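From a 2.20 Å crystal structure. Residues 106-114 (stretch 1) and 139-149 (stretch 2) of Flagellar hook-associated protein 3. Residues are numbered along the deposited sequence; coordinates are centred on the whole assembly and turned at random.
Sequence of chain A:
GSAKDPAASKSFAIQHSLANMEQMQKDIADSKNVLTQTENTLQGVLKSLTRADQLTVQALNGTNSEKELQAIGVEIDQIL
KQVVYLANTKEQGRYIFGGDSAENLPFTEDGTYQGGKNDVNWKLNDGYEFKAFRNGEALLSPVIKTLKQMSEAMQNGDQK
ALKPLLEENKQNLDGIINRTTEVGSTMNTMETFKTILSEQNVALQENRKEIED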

# COMPACT_ATOMS: atom_id res chain seq x y z
N PRO A 106 -0.57 -5.48 12.08
CA PRO A 106 0.72 -5.94 11.58
C PRO A 106 1.91 -5.07 11.98
O PRO A 106 3.04 -5.59 12.03
CB PRO A 106 0.52 -5.95 10.08
CG PRO A 106 -0.57 -5.09 9.82
CD PRO A 106 -1.48 -5.18 10.96
N PHE A 107 1.68 -3.78 12.25
CA PHE A 107 2.76 -2.93 12.71
C PHE A 107 2.48 -2.26 14.03
O PHE A 107 1.39 -1.72 14.24
CB PHE A 107 3.10 -1.86 11.69
CG PHE A 107 3.51 -2.43 10.38
CD1 PHE A 107 2.58 -2.83 9.46
CD2 PHE A 107 4.84 -2.60 10.07
CE1 PHE A 107 2.94 -3.36 8.27
CE2 PHE A 107 5.19 -3.14 8.87
CZ PHE A 107 4.24 -3.52 7.99
N THR A 108 3.51 -2.25 14.88
CA THR A 108 3.52 -1.43 16.10
C THR A 108 4.06 -0.04 15.85
O THR A 108 4.67 0.25 14.83
CB THR A 108 4.38 -2.09 17.21
OG1 THR A 108 5.77 -1.94 16.92
CG2 THR A 108 4.07 -3.55 17.32
N GLU A 109 3.86 0.84 16.83
CA GLU A 109 4.45 2.19 16.79
C GLU A 109 5.95 2.19 16.74
O GLU A 109 6.54 3.20 16.44
CB GLU A 109 4.05 2.96 18.06
N ASP A 110 6.59 1.09 17.13
CA ASP A 110 8.04 0.95 17.01
C ASP A 110 8.47 0.43 15.64
O ASP A 110 9.65 0.29 15.38
CB ASP A 110 8.56 -0.04 18.06
CG ASP A 110 8.14 0.32 19.47
OD1 ASP A 110 8.06 1.52 19.79
OD2 ASP A 110 7.88 -0.62 20.26
N GLY A 111 7.52 0.10 14.78
CA GLY A 111 7.88 -0.46 13.47
C GLY A 111 8.07 -1.97 13.45
O GLY A 111 8.40 -2.54 12.40
N THR A 112 7.81 -2.64 14.56
CA THR A 112 7.88 -4.10 14.62
C THR A 112 6.77 -4.72 13.83
O THR A 112 5.63 -4.30 13.95
CB THR A 112 7.73 -4.65 16.07
OG1 THR A 112 8.39 -3.80 17.00
CG2 THR A 112 8.29 -6.09 16.19
N TYR A 113 7.11 -5.70 13.00
CA TYR A 113 6.16 -6.43 12.21
C TYR A 113 5.61 -7.62 12.99
O TYR A 113 6.37 -8.49 13.47
CB TYR A 113 6.82 -6.91 10.92
CG TYR A 113 5.87 -7.59 9.96
CD1 TYR A 113 4.93 -6.86 9.27
CD2 TYR A 113 5.92 -8.98 9.74
CE1 TYR A 113 4.07 -7.43 8.40
CE2 TYR A 113 5.05 -9.58 8.88
CZ TYR A 113 4.10 -8.77 8.18
OH TYR A 113 3.21 -9.32 7.28
N GLN A 114 4.29 -7.69 13.08
CA GLN A 114 3.61 -8.84 13.70
C GLN A 114 2.57 -9.43 12.73
O GLN A 114 1.65 -10.09 13.15
CB GLN A 114 2.97 -8.47 15.07
CG GLN A 114 3.01 -7.03 15.44
CD GLN A 114 2.25 -6.65 16.72
OE1 GLN A 114 2.65 -7.01 17.84
NE2 GLN A 114 1.17 -5.84 16.56
N LEU A 139 9.08 -3.20 3.45
CA LEU A 139 8.74 -1.93 2.85
C LEU A 139 8.50 -0.88 3.94
O LEU A 139 8.88 0.28 3.79
CB LEU A 139 7.47 -2.10 2.01
CG LEU A 139 6.92 -0.91 1.21
CD1 LEU A 139 7.72 -0.69 -0.10
CD2 LEU A 139 5.43 -1.15 0.99
N LEU A 140 7.85 -1.29 5.03
CA LEU A 140 7.29 -0.31 6.01
C LEU A 140 7.93 -0.33 7.39
O LEU A 140 7.94 0.70 8.08
CB LEU A 140 5.77 -0.48 6.12
CG LEU A 140 5.00 -0.08 4.87
CD1 LEU A 140 3.57 -0.59 4.95
CD2 LEU A 140 4.99 1.46 4.61
N SER A 141 8.51 -1.46 7.81
CA SER A 141 9.25 -1.42 9.07
C SER A 141 10.34 -0.36 9.05
O SER A 141 10.49 0.38 10.01
CB SER A 141 9.81 -2.79 9.47
OG SER A 141 8.75 -3.58 9.88
N PRO A 142 11.07 -0.23 7.93
CA PRO A 142 12.12 0.78 8.08
C PRO A 142 11.58 2.21 7.96
O PRO A 142 12.17 3.13 8.54
CB PRO A 142 13.15 0.43 6.96
CG PRO A 142 12.76 -0.86 6.38
CD PRO A 142 11.26 -1.07 6.74
N VAL A 143 10.47 2.40 7.24
CA VAL A 143 9.80 3.66 7.20
C VAL A 143 9.48 4.14 8.58
O VAL A 143 9.83 5.25 8.95
CB VAL A 143 8.51 3.60 6.40
CG1 VAL A 143 7.71 4.87 6.57
CG2 VAL A 143 8.85 3.40 4.94
N ILE A 144 8.84 3.26 9.35
CA ILE A 144 8.37 3.60 10.69
C ILE A 144 9.54 3.79 11.66
O ILE A 144 9.54 4.71 12.44
CB ILE A 144 7.37 2.53 11.22
CG1 ILE A 144 6.17 2.45 10.30
CG2 ILE A 144 6.96 2.80 12.69
CD1 ILE A 144 5.29 1.17 10.45
N LYS A 145 10.53 2.91 11.59
CA LYS A 145 11.68 3.00 12.52
C LYS A 145 12.42 4.30 12.32
O LYS A 145 12.79 4.93 13.30
CB LYS A 145 12.64 1.82 12.34
CG LYS A 145 12.04 0.52 12.83
CD LYS A 145 12.84 -0.72 12.45
CE LYS A 145 12.28 -1.97 13.17
NZ LYS A 145 12.72 -3.28 12.56
N THR A 146 12.61 4.68 11.05
CA THR A 146 13.26 5.95 10.73
C THR A 146 12.43 7.13 11.28
O THR A 146 12.98 8.00 11.92
CB THR A 146 13.50 6.11 9.22
OG1 THR A 146 14.33 5.03 8.76
CG2 THR A 146 14.20 7.46 8.90
N LEU A 147 11.10 7.12 11.08
CA LEU A 147 10.27 8.25 11.56
C LEU A 147 10.42 8.34 13.11
O LEU A 147 10.53 9.42 13.68
CB LEU A 147 8.79 8.10 11.17
CG LEU A 147 8.44 8.35 9.69
CD1 LEU A 147 6.91 8.02 9.44
CD2 LEU A 147 8.81 9.75 9.24
N LYS A 148 10.43 7.19 13.77
CA LYS A 148 10.56 7.19 15.22
C LYS A 148 11.89 7.77 15.73
O LYS A 148 11.90 8.53 16.68
CB LYS A 148 10.30 5.80 15.78
CG LYS A 148 10.25 5.79 17.29
CD LYS A 148 10.26 4.42 17.83
CE LYS A 148 10.25 4.42 19.36
NZ LYS A 148 11.62 4.14 19.83
N GLN A 149 12.99 7.42 15.10
CA GLN A 149 14.28 7.99 15.46
C GLN A 149 14.34 9.50 15.09
O GLN A 149 15.08 10.27 15.71
CB GLN A 149 15.45 7.24 14.80
CG GLN A 149 15.54 5.75 15.10
CD GLN A 149 16.57 5.06 14.18
OE1 GLN A 149 17.76 5.42 14.19
NE2 GLN A 149 16.11 4.09 13.37

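Stretch 1 is a loop folded back on itself and laid against one side of the helix of stretch 2. Its two arms are tied by backbone bonds, from Gln 114 N to Pro 106 O (2.7 Å) and from Thr 108 N to Thr 112 O (3.1 Å), so the tip between them reaches the helix as a compact unit.

Phe 107, on the first arm, points toward the helix and supplies most of the apolar contact. Its CE2 lies 3.9 Å from Leu 140 CB and its CD2 3.8 Å from Ile 144 CD1; these two residues, one helical turn apart, suit a large buried aromatic ring. The ring's edge also meets the hydroxyl of Ser 141.

Thr 108 opens a type I turn, closed by the bond from Gly 111 N to Thr 108 O (2.9 Å). Its side chain serves the loop rather than the helix: OG1 accepts from Thr 112 N at 3.2 Å and, weakly, from Asp 110 N at 3.1 Å. Glu 109 directs its CB away, leaving its carbonyl O 3.8 Å from Ile 144 CG2. Asp 110 also starts away, but its carboxylate bends back, and OD1 stands 4.4 Å from Lys 148 NZ, near enough for attraction between opposite charges but beyond a salt bridge.

Gly 111 makes the closest backbone approach, its CA 4.7 Å from that of Ser 141. Glycine fits for two reasons. Its phi/psi of 87/4 would jam a CB against the preceding carbonyl, and an ideal CB would sit 2.9 Å from Lys 145 CG, a clash. The close approach lets Ser 141 OG donate a hydrogen bond to Gly 111 O at 2.7 Å, a small hydroxyl satisfying a loop carbonyl in a buried setting. Beyond it, Thr 112 turns away.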